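Local coordinates for conjugal transfer protein (Escherichia coli, PDB 5I97) that probably helps assemble the inner-membrane part of the pKM101 type IV secretion system used in conjugation, here through its VirB8-like periplasmic domain, at residues T23-D27 with L97-G102; I29-L34 with M130-Y134; E42-Y47 with L82-T88. One frame throughout, in Å; residues are numbered along the deposited sequence.

Contact 1 of 3, residues T23-D27 with L97-G102; sequences TSYGD and LDKPHG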
ATOM      1  N   THR A  23     -32.182   4.587  14.217  1.00 34.45           N
ATOM      2  CA  THR A  23     -31.351   3.456  14.526  1.00 33.84           C
ATOM      3  C   THR A  23     -30.621   2.939  13.282  1.00 33.14           C
ATOM      4  O   THR A  23     -29.417   2.707  13.334  1.00 32.25           O
ATOM      5  CB  THR A  23     -32.168   2.339  15.151  1.00 34.63           C
ATOM      6  OG1 THR A  23     -32.729   2.808  16.381  1.00 35.25           O
ATOM      7  CG2 THR A  23     -31.285   1.141  15.440  1.00 34.07           C
ATOM      8  N   SER A  24     -31.330   2.809  12.161  1.00 33.59           N
ATOM      9  CA  SER A  24     -30.717   2.255  10.957  1.00 33.06           C
ATOM     10  C   SER A  24     -31.042   3.036   9.699  1.00 33.25           C
ATOM     11  O   SER A  24     -31.990   3.804   9.654  1.00 34.00           O
ATOM     12  CB  SER A  24     -31.134   0.795  10.765  1.00 33.50           C
ATOM     13  OG  SER A  24     -30.745   0.325   9.488  1.00 33.20           O
ATOM     14  N   TYR A  25     -30.236   2.810   8.674  1.00 32.62           N
ATOM     15  CA  TYR A  25     -30.426   3.400   7.360  1.00 32.79           C
ATOM     16  C   TYR A  25     -30.435   2.324   6.289  1.00 32.89           C
ATOM     17  O   TYR A  25     -30.307   2.624   5.108  1.00 32.88           O
ATOM     18  CB  TYR A  25     -29.322   4.404   7.044  1.00 31.96           C
ATOM     19  CG  TYR A  25     -29.681   5.842   7.277  1.00 32.29           C
ATOM     20  CD1 TYR A  25     -30.430   6.553   6.343  1.00 32.99           C
ATOM     21  CD2 TYR A  25     -29.271   6.503   8.426  1.00 32.00           C
ATOM     22  CE1 TYR A  25     -30.762   7.876   6.553  1.00 33.39           C
ATOM     23  CE2 TYR A  25     -29.593   7.827   8.643  1.00 32.39           C
ATOM     24  CZ  TYR A  25     -30.337   8.511   7.700  1.00 33.09           C
ATOM     25  OH  TYR A  25     -30.668   9.832   7.918  1.00 33.57           O
ATOM     26  N   GLY A  26     -30.540   1.070   6.694  1.00 33.03           N
ATOM     27  CA  GLY A  26     -30.462   0.009   5.716  1.00 33.14           C
ATOM     28  C   GLY A  26     -29.095  -0.652   5.706  1.00 32.14           C
ATOM     29  O   GLY A  26     -28.100  -0.080   6.179  1.00 31.28           O
ATOM     30  N   ASP A  27     -29.054  -1.865   5.170  1.00 32.34           N
ATOM     31  CA  ASP A  27     -27.853  -2.677   5.194  1.00 31.57           C
ATOM     32  C   ASP A  27     -26.625  -1.987   4.614  1.00 30.59           C
ATOM     33  O   ASP A  27     -25.584  -1.935   5.259  1.00 29.80           O
ATOM     34  CB  ASP A  27     -28.079  -3.974   4.425  1.00 32.09           C
ATOM     35  CG  ASP A  27     -28.750  -5.029   5.255  1.00 32.81           C
ATOM     36  OD1 ASP A  27     -29.106  -4.737   6.411  1.00 32.94           O
ATOM     37  OD2 ASP A  27     -28.932  -6.155   4.748  1.00 37.04           O
ATOM     38  N   LEU A  97     -25.183  -7.601  10.488  1.00 31.05           N
ATOM     39  CA  LEU A  97     -26.036  -6.537  10.994  1.00 31.31           C
ATOM     40  C   LEU A  97     -27.231  -7.065  11.750  1.00 32.40           C
ATOM     41  O   LEU A  97     -27.857  -8.047  11.351  1.00 33.18           O
ATOM     42  CB  LEU A  97     -26.542  -5.645   9.852  1.00 31.30           C
ATOM     43  CG  LEU A  97     -25.510  -4.833   9.075  1.00 30.32           C
ATOM     44  CD1 LEU A  97     -26.190  -3.921   8.097  1.00 30.53           C
ATOM     45  CD2 LEU A  97     -24.616  -4.053  10.017  1.00 29.58           C
ATOM     46  N   ASP A  98     -27.546  -6.386  12.841  1.00 32.52           N
ATOM     47  CA  ASP A  98     -28.814  -6.548  13.517  1.00 33.59           C
ATOM     48  C   ASP A  98     -29.443  -5.161  13.561  1.00 33.63           C
ATOM     49  O   ASP A  98     -29.374  -4.466  14.567  1.00 33.52           O
ATOM     50  CB  ASP A  98     -28.643  -7.143  14.914  1.00 33.90           C
ATOM     51  CG  ASP A  98     -29.970  -7.395  15.607  1.00 35.12           C
ATOM     52  OD1 ASP A  98     -31.028  -7.218  14.966  1.00 35.77           O
ATOM     53  OD2 ASP A  98     -29.967  -7.778  16.793  1.00 35.51           O
ATOM     54  N   LYS A  99     -30.056  -4.768  12.451  1.00 33.85           N
ATOM     55  CA  LYS A  99     -30.512  -3.398  12.269  1.00 33.83           C
ATOM     56  C   LYS A  99     -31.568  -2.899  13.270  1.00 34.66           C
ATOM     57  O   LYS A  99     -31.482  -1.760  13.706  1.00 34.40           O
ATOM     58  CB  LYS A  99     -31.055  -3.242  10.850  1.00 34.12           C
ATOM     59  CG  LYS A  99     -29.984  -3.149   9.785  1.00 33.20           C
ATOM     60  CD  LYS A  99     -30.559  -2.803   8.414  1.00 33.57           C
ATOM     61  CE  LYS A  99     -31.746  -3.699   8.028  1.00 34.76           C
ATOM     62  NZ  LYS A  99     -31.459  -5.169   8.085  1.00 34.92           N
ATOM     63  N   PRO A 100     -32.540  -3.739  13.668  1.00 35.72           N
ATOM     64  CA  PRO A 100     -33.500  -3.221  14.655  1.00 36.53           C
ATOM     65  C   PRO A 100     -32.898  -2.846  16.006  1.00 36.14           C
ATOM     66  O   PRO A 100     -33.465  -2.035  16.729  1.00 36.57           O
ATOM     67  CB  PRO A 100     -34.482  -4.376  14.825  1.00 37.72           C
ATOM     68  CG  PRO A 100     -34.429  -5.097  13.548  1.00 37.73           C
ATOM     69  CD  PRO A 100     -32.990  -5.026  13.112  1.00 36.40           C
ATOM     70  N   HIS A 101     -31.755  -3.413  16.346  1.00 35.41           N
ATOM     71  CA  HIS A 101     -31.207  -3.176  17.671  1.00 35.20           C
ATOM     72  C   HIS A 101     -29.951  -2.331  17.623  1.00 34.04           C
ATOM     73  O   HIS A 101     -29.376  -2.029  18.653  1.00 33.81           O
ATOM     74  CB  HIS A 101     -30.931  -4.511  18.366  1.00 35.51           C
ATOM     75  CG  HIS A 101     -32.105  -5.430  18.353  1.00 36.72           C
ATOM     76  ND1 HIS A 101     -32.150  -6.571  17.581  1.00 37.75           N
ATOM     77  CD2 HIS A 101     -33.305  -5.351  18.976  1.00 37.84           C
ATOM     78  CE1 HIS A 101     -33.319  -7.167  17.748  1.00 38.34           C
ATOM     79  NE2 HIS A 101     -34.037  -6.443  18.586  1.00 38.74           N
ATOM     80  N   GLY A 102     -29.541  -1.941  16.425  1.00 33.39           N
ATOM     81  CA  GLY A 102     -28.344  -1.149  16.268  1.00 32.35           C
ATOM     82  C   GLY A 102     -27.113  -1.876  16.776  1.00 31.74           C
ATOM     83  O   GLY A 102     -26.270  -1.282  17.432  1.00 31.23           O
TER
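Thr23 leans over the hairpin turn at Lys99 to Gly102 with a methyl group and not its hydroxyl. With chi1 at -62°, CG2 lies anti to the backbone N and drops to 3.4 Å from Lys99 O and 3.7 Å from Gly102 N. The fit is close enough that a CB on Gly102, whose phi is positive, would probably sit tight against this methyl. Ser24 follows with a double role. Its OG accepts from the backbone N of Gly26 at 2.9 Å in an almost straight bond, closing an ST turn, and it also hydrogen-bonds Asp30. The same oxygen rests on the aliphatic part of Lys99, 3.3 Å from CD. Gly26 stands at the N-cap of helix 27-42, and any side chain at its backbone angles would jam against the carbonyl O of Tyr25. Asp27, in the first turn of the helix, brings its carboxylate to Lys99: OD1 takes Lys99 NZ in a 2.9 Å salt bridge, met on the syn side though 28° out of the carboxylate plane. Bends at the last two torsions of the lysine chain fold NZ back to this acceptor while CD stays against Ser24. Leu97 slides past Asp27 in the opposite direction, its CD1 3.5 Å from Asp27 OD1. The turn is braced from within by His101 ND1, which donates to Asp98 OD2. Thus the loop that leads into helix 27-42 is pinned to the turn joining strands 86-98 and 103-114, with Leu97 reaching Asp30 and Leu34 of that helix and the Tyr25 ring meeting Tyr134 of strand 124-134 edge-to-face.

Contact 2 of 3, residues I29-L34 with M130-Y134; sequences IDKFWL and MGYEY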
ATOM      1  N   ILE A  29     -25.827   1.163   3.742  1.00 29.75           N
ATOM      2  CA  ILE A  29     -25.384   2.400   4.354  1.00 29.33           C
ATOM      3  C   ILE A  29     -24.828   2.168   5.753  1.00 28.86           C
ATOM      4  O   ILE A  29     -23.784   2.720   6.100  1.00 28.16           O
ATOM      5  CB  ILE A  29     -26.522   3.425   4.414  1.00 30.10           C
ATOM      6  CG1 ILE A  29     -27.034   3.728   3.006  1.00 30.64           C
ATOM      7  CG2 ILE A  29     -26.053   4.687   5.112  1.00 29.75           C
ATOM      8  CD1 ILE A  29     -28.215   4.685   2.967  1.00 31.54           C
ATOM      9  N   ASP A  30     -25.525   1.363   6.551  1.00 29.31           N
ATOM     10  CA  ASP A  30     -25.063   1.000   7.886  1.00 29.01           C
ATOM     11  C   ASP A  30     -23.672   0.371   7.810  1.00 28.17           C
ATOM     12  O   ASP A  30     -22.776   0.739   8.555  1.00 27.62           O
ATOM     13  CB  ASP A  30     -26.015   0.020   8.558  1.00 29.73           C
ATOM     14  CG  ASP A  30     -27.272   0.673   9.061  1.00 30.54           C
ATOM     15  OD1 ASP A  30     -27.494   1.855   8.749  1.00 30.61           O
ATOM     16  OD2 ASP A  30     -28.042  -0.007   9.769  1.00 31.19           O
ATOM     17  N   LYS A  31     -23.518  -0.582   6.894  1.00 28.18           N
ATOM     18  CA  LYS A  31     -22.266  -1.288   6.730  1.00 27.52           C
ATOM     19  C   LYS A  31     -21.157  -0.314   6.345  1.00 26.77           C
ATOM     20  O   LYS A  31     -20.020  -0.465   6.771  1.00 26.16           O
ATOM     21  CB  LYS A  31     -22.415  -2.398   5.684  1.00 27.80           C
ATOM     22  CG  LYS A  31     -21.127  -3.127   5.351  1.00 30.73           C
ATOM     23  CD  LYS A  31     -21.300  -4.083   4.180  1.00 37.34           C
ATOM     24  CE  LYS A  31     -19.969  -4.717   3.785  1.00 39.12           C
ATOM     25  NZ  LYS A  31     -20.118  -5.623   2.611  1.00 43.60           N
ATOM     26  N   PHE A  32     -21.493   0.712   5.574  1.00 26.90           N
ATOM     27  CA  PHE A  32     -20.488   1.688   5.178  1.00 26.31           C
ATOM     28  C   PHE A  32     -19.897   2.425   6.374  1.00 25.94           C
ATOM     29  O   PHE A  32     -18.684   2.462   6.532  1.00 26.42           O
ATOM     30  CB  PHE A  32     -21.056   2.714   4.205  1.00 26.67           C
ATOM     31  CG  PHE A  32     -20.126   3.870   3.958  1.00 26.22           C
ATOM     32  CD1 PHE A  32     -18.961   3.697   3.227  1.00 25.67           C
ATOM     33  CD2 PHE A  32     -20.385   5.119   4.507  1.00 26.39           C
ATOM     34  CE1 PHE A  32     -18.096   4.750   3.016  1.00 25.33           C
ATOM     35  CE2 PHE A  32     -19.519   6.177   4.307  1.00 26.07           C
ATOM     36  CZ  PHE A  32     -18.375   5.996   3.559  1.00 25.54           C
ATOM     37  N   TRP A  33     -20.752   3.020   7.197  1.00 26.39           N
ATOM     38  CA  TRP A  33     -20.289   3.789   8.342  1.00 26.18           C
ATOM     39  C   TRP A  33     -19.622   2.898   9.376  1.00 25.87           C
ATOM     40  O   TRP A  33     -18.623   3.283   9.966  1.00 25.44           O
ATOM     41  CB  TRP A  33     -21.444   4.565   8.991  1.00 26.84           C
ATOM     42  CG  TRP A  33     -22.065   5.541   8.058  1.00 27.23           C
ATOM     43  CD1 TRP A  33     -23.291   5.446   7.479  1.00 27.93           C
ATOM     44  CD2 TRP A  33     -21.488   6.767   7.582  1.00 27.04           C
ATOM     45  NE1 TRP A  33     -23.514   6.528   6.671  1.00 28.18           N
ATOM     46  CE2 TRP A  33     -22.422   7.356   6.716  1.00 27.66           C
ATOM     47  CE3 TRP A  33     -20.273   7.419   7.805  1.00 26.50           C
ATOM     48  CZ2 TRP A  33     -22.184   8.572   6.077  1.00 27.94           C
ATOM     49  CZ3 TRP A  33     -20.037   8.620   7.167  1.00 26.60           C
ATOM     50  CH2 TRP A  33     -20.987   9.185   6.316  1.00 27.22           C
ATOM     51  N   LEU A  34     -20.151   1.699   9.572  1.00 26.17           N
ATOM     52  CA  LEU A  34     -19.569   0.817  10.565  1.00 26.00           C
ATOM     53  C   LEU A  34     -18.160   0.376  10.163  1.00 25.32           C
ATOM     54  O   LEU A  34     -17.263   0.348  10.995  1.00 25.02           O
ATOM     55  CB  LEU A  34     -20.455  -0.393  10.790  1.00 26.58           C
ATOM     56  CG  LEU A  34     -21.723  -0.095  11.580  1.00 27.31           C
ATOM     57  CD1 LEU A  34     -22.795  -1.119  11.248  1.00 28.00           C
ATOM     58  CD2 LEU A  34     -21.454  -0.034  13.066  1.00 27.35           C
ATOM     59  N   MET A 130     -20.383  -3.942  18.020  1.00 28.58           N
ATOM     60  CA  MET A 130     -20.645  -2.513  18.022  1.00 28.41           C
ATOM     61  C   MET A 130     -22.114  -2.194  18.234  1.00 29.16           C
ATOM     62  O   MET A 130     -22.987  -2.897  17.738  1.00 29.64           O
ATOM     63  CB  MET A 130     -20.175  -1.905  16.703  1.00 27.71           C
ATOM     64  CG  MET A 130     -18.814  -2.400  16.249  1.00 27.03           C
ATOM     65  SD  MET A 130     -18.368  -1.765  14.635  1.00 26.35           S
ATOM     66  CE  MET A 130     -18.442   0.001  14.922  1.00 26.22           C
ATOM     67  N   GLY A 131     -22.379  -1.124  18.972  1.00 29.34           N
ATOM     68  CA  GLY A 131     -23.714  -0.564  19.056  1.00 30.02           C
ATOM     69  C   GLY A 131     -23.713   0.729  18.267  1.00 29.64           C
ATOM     70  O   GLY A 131     -22.740   1.471  18.315  1.00 29.06           O
ATOM     71  N   TYR A 132     -24.760   0.980  17.493  1.00 30.02           N
ATOM     72  CA  TYR A 132     -24.809   2.192  16.694  1.00 29.78           C
ATOM     73  C   TYR A 132     -26.222   2.761  16.540  1.00 30.59           C
ATOM     74  O   TYR A 132     -27.215   2.123  16.882  1.00 31.34           O
ATOM     75  CB  TYR A 132     -24.201   1.940  15.318  1.00 29.14           C
ATOM     76  CG  TYR A 132     -25.016   1.035  14.439  1.00 29.53           C
ATOM     77  CD1 TYR A 132     -24.922  -0.337  14.554  1.00 29.63           C
ATOM     78  CD2 TYR A 132     -25.890   1.554  13.492  1.00 29.90           C
ATOM     79  CE1 TYR A 132     -25.671  -1.168  13.756  1.00 30.09           C
ATOM     80  CE2 TYR A 132     -26.637   0.738  12.695  1.00 30.35           C
ATOM     81  CZ  TYR A 132     -26.527  -0.622  12.826  1.00 30.45           C
ATOM     82  OH  TYR A 132     -27.275  -1.450  12.019  1.00 31.00           O
ATOM     83  N   GLU A 133     -26.264   4.037  16.166  1.00 30.50           N
ATOM     84  CA  GLU A 133     -27.503   4.781  15.970  1.00 31.28           C
ATOM     85  C   GLU A 133     -27.200   6.034  15.153  1.00 30.99           C
ATOM     86  O   GLU A 133     -26.039   6.422  15.027  1.00 30.21           O
ATOM     87  CB  GLU A 133     -28.123   5.161  17.315  1.00 31.98           C
ATOM     88  CG  GLU A 133     -27.239   6.048  18.176  1.00 31.61           C
ATOM     89  CD  GLU A 133     -27.914   6.465  19.467  1.00 33.73           C
ATOM     90  OE1 GLU A 133     -28.814   5.734  19.933  1.00 33.05           O
ATOM     91  OE2 GLU A 133     -27.546   7.524  20.018  1.00 35.72           O
ATOM     92  N   TYR A 134     -28.229   6.676  14.609  1.00 31.68           N
ATOM     93  CA  TYR A 134     -28.024   7.945  13.932  1.00 31.59           C
ATOM     94  C   TYR A 134     -28.722   9.034  14.735  1.00 32.35           C
ATOM     95  O   TYR A 134     -29.848   8.849  15.188  1.00 33.18           O
ATOM     96  CB  TYR A 134     -28.522   7.888  12.498  1.00 31.77           C
ATOM     97  CG  TYR A 134     -27.815   6.876  11.615  1.00 31.09           C
ATOM     98  CD1 TYR A 134     -28.141   5.528  11.671  1.00 31.20           C
ATOM     99  CD2 TYR A 134     -26.874   7.277  10.683  1.00 30.44           C
ATOM    100  CE1 TYR A 134     -27.526   4.611  10.846  1.00 30.68           C
ATOM    101  CE2 TYR A 134     -26.253   6.365   9.854  1.00 29.89           C
ATOM    102  CZ  TYR A 134     -26.591   5.031   9.935  1.00 30.01           C
ATOM    103  OH  TYR A 134     -25.983   4.107   9.113  1.00 29.55           O
TER
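Asp30 spreads its carboxylate between two tyrosines of the strand: Tyr134 OH donates to OD1 at 2.7 Å and Tyr132 OH to OD2 at 2.8 Å. Both hydroxyls come from above the carboxylate plane. Tyr25 N and Ser24 OG bond to the same two oxygens, so this buried group has four partners, which would probably help it stay ionised. Chi1 of 69° puts the Tyr132 ring between its backbone N and carbonyl carbon and carries it toward the helix, where one face meets Leu34. The leucine CD1 makes a CH-pi contact over that face, offset toward the rim, 4.0 Å from the centroid, while its other methyl, CD2, lies 3.5 Å from Met130 CE. Here helix 27-42 packs across the antiparallel sheet, the segment axes 10.5 Å apart at 117°, in a helix-on-sheet arrangement consistent with the NTF2-like fold of the VirB8 family. Toward Ile29 and Trp33, both partly exposed, lies the more solvent-facing side. Tyr134 points its edge at the face of the five-membered ring of Trp33 in an offset edge-to-face pair, planes 80° apart and centroids 5.8 Å apart. Only Ile29 is loosely held, its CG2 coming no nearer than 4.0 Å to Tyr134 OH.

Contact 3 of 3, residues E42-Y47 with L82-T88; sequences ESYDFY and LGDSETT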
ATOM      1  N   GLU A  42      -9.045   1.437  14.092  1.00 22.97           N
ATOM      2  CA  GLU A  42      -8.107   0.338  14.285  1.00 22.89           C
ATOM      3  C   GLU A  42      -6.880   0.470  13.402  1.00 22.47           C
ATOM      4  O   GLU A  42      -5.909  -0.254  13.574  1.00 22.43           O
ATOM      5  CB  GLU A  42      -8.796  -1.005  14.022  1.00 23.04           C
ATOM      6  CG  GLU A  42      -9.980  -1.257  14.927  1.00 23.54           C
ATOM      7  CD  GLU A  42      -9.596  -1.264  16.386  1.00 23.87           C
ATOM      8  OE1 GLU A  42      -8.463  -1.682  16.699  1.00 23.81           O
ATOM      9  OE2 GLU A  42     -10.416  -0.821  17.219  1.00 24.26           O
ATOM     10  N   SER A  43      -6.921   1.398  12.458  1.00 22.25           N
ATOM     11  CA  SER A  43      -5.739   1.676  11.666  1.00 21.94           C
ATOM     12  C   SER A  43      -4.815   2.603  12.423  1.00 22.02           C
ATOM     13  O   SER A  43      -5.237   3.327  13.324  1.00 22.30           O
ATOM     14  CB  SER A  43      -6.092   2.323  10.331  1.00 21.76           C
ATOM     15  OG  SER A  43      -6.985   1.539   9.576  1.00 23.20           O
ATOM     16  N   TYR A  44      -3.545   2.573  12.051  1.00 21.86           N
ATOM     17  CA  TYR A  44      -2.623   3.607  12.471  1.00 21.98           C
ATOM     18  C   TYR A  44      -1.756   4.043  11.304  1.00 21.76           C
ATOM     19  O   TYR A  44      -0.973   3.265  10.750  1.00 21.59           O
ATOM     20  CB  TYR A  44      -1.738   3.163  13.629  1.00 22.22           C
ATOM     21  CG  TYR A  44      -0.843   4.296  14.061  1.00 22.45           C
ATOM     22  CD1 TYR A  44      -1.322   5.310  14.876  1.00 22.79           C
ATOM     23  CD2 TYR A  44       0.466   4.385  13.602  1.00 22.41           C
ATOM     24  CE1 TYR A  44      -0.515   6.352  15.247  1.00 23.09           C
ATOM     25  CE2 TYR A  44       1.274   5.423  13.970  1.00 22.71           C
ATOM     26  CZ  TYR A  44       0.785   6.409  14.790  1.00 23.06           C
ATOM     27  OH  TYR A  44       1.605   7.455  15.164  1.00 23.47           O
ATOM     28  N   ASP A  45      -1.907   5.305  10.936  1.00 21.83           N
ATOM     29  CA  ASP A  45      -1.054   5.912   9.940  1.00 21.76           C
ATOM     30  C   ASP A  45      -0.813   7.353  10.349  1.00 22.10           C
ATOM     31  O   ASP A  45      -1.757   8.150  10.420  1.00 22.27           O
ATOM     32  CB  ASP A  45      -1.705   5.807   8.563  1.00 21.54           C
ATOM     33  CG  ASP A  45      -0.856   6.394   7.472  1.00 28.28           C
ATOM     34  OD1 ASP A  45       0.374   6.424   7.628  1.00 34.08           O
ATOM     35  OD2 ASP A  45      -1.416   6.786   6.431  1.00 34.13           O
ATOM     36  N   PHE A  46       0.452   7.692  10.600  1.00 22.28           N
ATOM     37  CA  PHE A  46       0.802   9.008  11.121  1.00 22.73           C
ATOM     38  C   PHE A  46       0.319  10.090  10.191  1.00 22.84           C
ATOM     39  O   PHE A  46      -0.102  11.155  10.631  1.00 23.41           O
ATOM     40  CB  PHE A  46       2.313   9.153  11.334  1.00 22.97           C
ATOM     41  CG  PHE A  46       2.717  10.477  11.945  1.00 28.11           C
ATOM     42  CD1 PHE A  46       2.389  10.782  13.262  1.00 27.85           C
ATOM     43  CD2 PHE A  46       3.408  11.419  11.204  1.00 28.09           C
ATOM     44  CE1 PHE A  46       2.755  11.985  13.828  1.00 29.31           C
ATOM     45  CE2 PHE A  46       3.776  12.633  11.767  1.00 31.68           C
ATOM     46  CZ  PHE A  46       3.444  12.918  13.080  1.00 31.22           C
ATOM     47  N   TYR A  47       0.332   9.806   8.901  1.00 22.55           N
ATOM     48  CA  TYR A  47      -0.028  10.826   7.935  1.00 22.74           C
ATOM     49  C   TYR A  47      -1.535  11.047   7.886  1.00 22.76           C
ATOM     50  O   TYR A  47      -1.987  12.049   7.347  1.00 28.36           O
ATOM     51  CB  TYR A  47       0.530  10.462   6.549  1.00 22.52           C
ATOM     52  CG  TYR A  47       2.053  10.462   6.518  1.00 22.63           C
ATOM     53  CD1 TYR A  47       2.777   9.417   7.055  1.00 26.02           C
ATOM     54  CD2 TYR A  47       2.760  11.531   5.978  1.00 24.22           C
ATOM     55  CE1 TYR A  47       4.165   9.426   7.049  1.00 30.79           C
ATOM     56  CE2 TYR A  47       4.151  11.553   5.963  1.00 26.17           C
ATOM     57  CZ  TYR A  47       4.852  10.497   6.504  1.00 31.33           C
ATOM     58  OH  TYR A  47       6.241  10.513   6.500  1.00 28.24           O
ATOM     59  N   LEU A  82       4.669   6.693  18.844  1.00 25.18           N
ATOM     60  CA  LEU A  82       4.889   5.978  17.592  1.00 24.58           C
ATOM     61  C   LEU A  82       5.379   6.881  16.472  1.00 24.43           C
ATOM     62  O   LEU A  82       6.216   6.479  15.674  1.00 24.26           O
ATOM     63  CB  LEU A  82       3.607   5.292  17.119  1.00 24.04           C
ATOM     64  CG  LEU A  82       2.917   4.218  17.949  1.00 24.11           C
ATOM     65  CD1 LEU A  82       1.769   3.589  17.115  1.00 23.57           C
ATOM     66  CD2 LEU A  82       3.894   3.166  18.409  1.00 24.37           C
ATOM     67  N   GLY A  83       4.810   8.079  16.384  1.00 24.55           N
ATOM     68  CA  GLY A  83       5.105   8.955  15.273  1.00 24.45           C
ATOM     69  C   GLY A  83       4.830   8.232  13.972  1.00 23.80           C
ATOM     70  O   GLY A  83       3.772   7.634  13.765  1.00 31.26           O
ATOM     71  N   ASP A  84       5.835   8.243  13.110  1.00 23.77           N
ATOM     72  CA  ASP A  84       5.770   7.590  11.821  1.00 23.26           C
ATOM     73  C   ASP A  84       6.660   6.360  11.792  1.00 23.18           C
ATOM     74  O   ASP A  84       7.056   5.907  10.730  1.00 24.06           O
ATOM     75  CB  ASP A  84       6.189   8.578  10.733  1.00 27.15           C
ATOM     76  CG  ASP A  84       5.973   8.043   9.337  1.00 39.16           C
ATOM     77  OD1 ASP A  84       5.158   7.111   9.166  1.00 39.02           O
ATOM     78  OD2 ASP A  84       6.645   8.536   8.408  1.00 44.20           O
ATOM     79  N   SER A  85       6.971   5.810  12.962  1.00 23.46           N
ATOM     80  CA  SER A  85       7.856   4.656  13.041  1.00 23.52           C
ATOM     81  C   SER A  85       7.209   3.373  12.548  1.00 26.72           C
ATOM     82  O   SER A  85       7.900   2.449  12.132  1.00 30.89           O
ATOM     83  CB  SER A  85       8.361   4.438  14.460  1.00 24.07           C
ATOM     84  OG  SER A  85       7.320   4.050  15.324  1.00 24.03           O
ATOM     85  N   GLU A  86       5.890   3.280  12.664  1.00 29.56           N
ATOM     86  CA  GLU A  86       5.194   2.043  12.335  1.00 24.23           C
ATOM     87  C   GLU A  86       3.828   2.376  11.785  1.00 23.56           C
ATOM     88  O   GLU A  86       3.378   3.512  11.876  1.00 23.10           O
ATOM     89  CB  GLU A  86       5.058   1.131  13.560  1.00 22.76           C
ATOM     90  CG  GLU A  86       4.041   1.615  14.577  1.00 22.91           C
ATOM     91  CD  GLU A  86       3.904   0.696  15.760  1.00 23.27           C
ATOM     92  OE1 GLU A  86       4.847   0.600  16.565  1.00 23.72           O
ATOM     93  OE2 GLU A  86       2.856   0.054  15.899  1.00 23.17           O
ATOM     94  N   THR A  87       3.181   1.385  11.187  1.00 24.46           N
ATOM     95  CA  THR A  87       1.852   1.579  10.636  1.00 21.61           C
ATOM     96  C   THR A  87       0.995   0.314  10.773  1.00 21.57           C
ATOM     97  O   THR A  87       1.518  -0.798  10.798  1.00 21.65           O
ATOM     98  CB  THR A  87       1.957   2.006   9.178  1.00 21.37           C
ATOM     99  OG1 THR A  87       0.658   2.323   8.680  1.00 27.09           O
ATOM    100  CG2 THR A  87       2.576   0.896   8.335  1.00 21.25           C
ATOM    101  N   THR A  88      -0.320   0.484  10.868  1.00 21.54           N
ATOM    102  CA  THR A  88      -1.235  -0.655  10.916  1.00 21.58           C
ATOM    103  C   THR A  88      -2.428  -0.470   9.987  1.00 21.42           C
ATOM    104  O   THR A  88      -3.151   0.512  10.096  1.00 21.44           O
ATOM    105  CB  THR A  88      -1.750  -0.921  12.334  1.00 21.91           C
ATOM    106  OG1 THR A  88      -0.681  -1.431  13.138  1.00 22.15           O
ATOM    107  CG2 THR A  88      -2.846  -1.973  12.298  1.00 22.02           C
TER
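Tyr44 O is gripped by two donors of neighbouring residues, Thr87 OG1 at 2.8 Å and Thr88 N at 2.9 Å, both lying in the carbonyl plane. Chi1 of -174° sets Thr87 OG1 anti to that residue's backbone N, where it can reach the carbonyl. In return Tyr44 N donates to Thr88 O at 2.9 Å, which makes Tyr44 and Thr88 an antiparallel hydrogen-bonded pair. It is a single bridge, fastening the loop after helix 27-42 to the start of strand 86-98. Beyond the bridge the Tyr44 side chain runs along residues 82-86, its OH giving a 2.6 Å bond to a lone pair of Gly83 O. Leu82 CD1 makes a CH-pi contact over one ring face, 3.7 Å from the centroid, while Glu86 O approaches the ring edge in its plane. The carbonyl that receives the phenol belongs to a type II' beta turn from Leu82 to Ser85, with Gly83 at positive phi, by which helix 78-82 passes into the strand. Leu82 O closes this turn by accepting from both N and OG of Ser85. Replacing Tyr44 by an alanine would probably leave Gly83 O without its hydroxyl donor and open a gap beside the Leu82 methyl. Farther along, Phe46 CB packs against the same carbonyl, 3.2 Å from Gly83 O. Tyr47 OH then donates to Asp84 OD2 at 2.8 Å, from above the carboxylate plane and with the ring steeply inclined to it. Asp84 has other partners as well: Arg115 forms a salt bridge to OD1, and His101 NE2 of the second subunit hydrogen-bonds OD2. That histidine ring also meets the Tyr47 ring nearly at right angles.

Contacts 1 and 2 form one continuous patch, their centres about 7 Å apart. Two probable hydrogen bonds join them, Gly102 O to Tyr132 N and Ser24 OG to Asp30 OD2, each 2.7 Å long. Contact 3 lies across the chain's centre, about 32 Å from contact 1 and 25 Å from contact 2 between centres, and touches neither. Contacts 1 and 3 nevertheless share strand 86-98, one at its end and the other at its beginning, and along the chain contact 3 is nested within the loops closed by the other two. The dimer brings these distant places together: the turn of contact 1 in the second subunit meets contact 3 here, with Pro100 of that subunit packing on Tyr47.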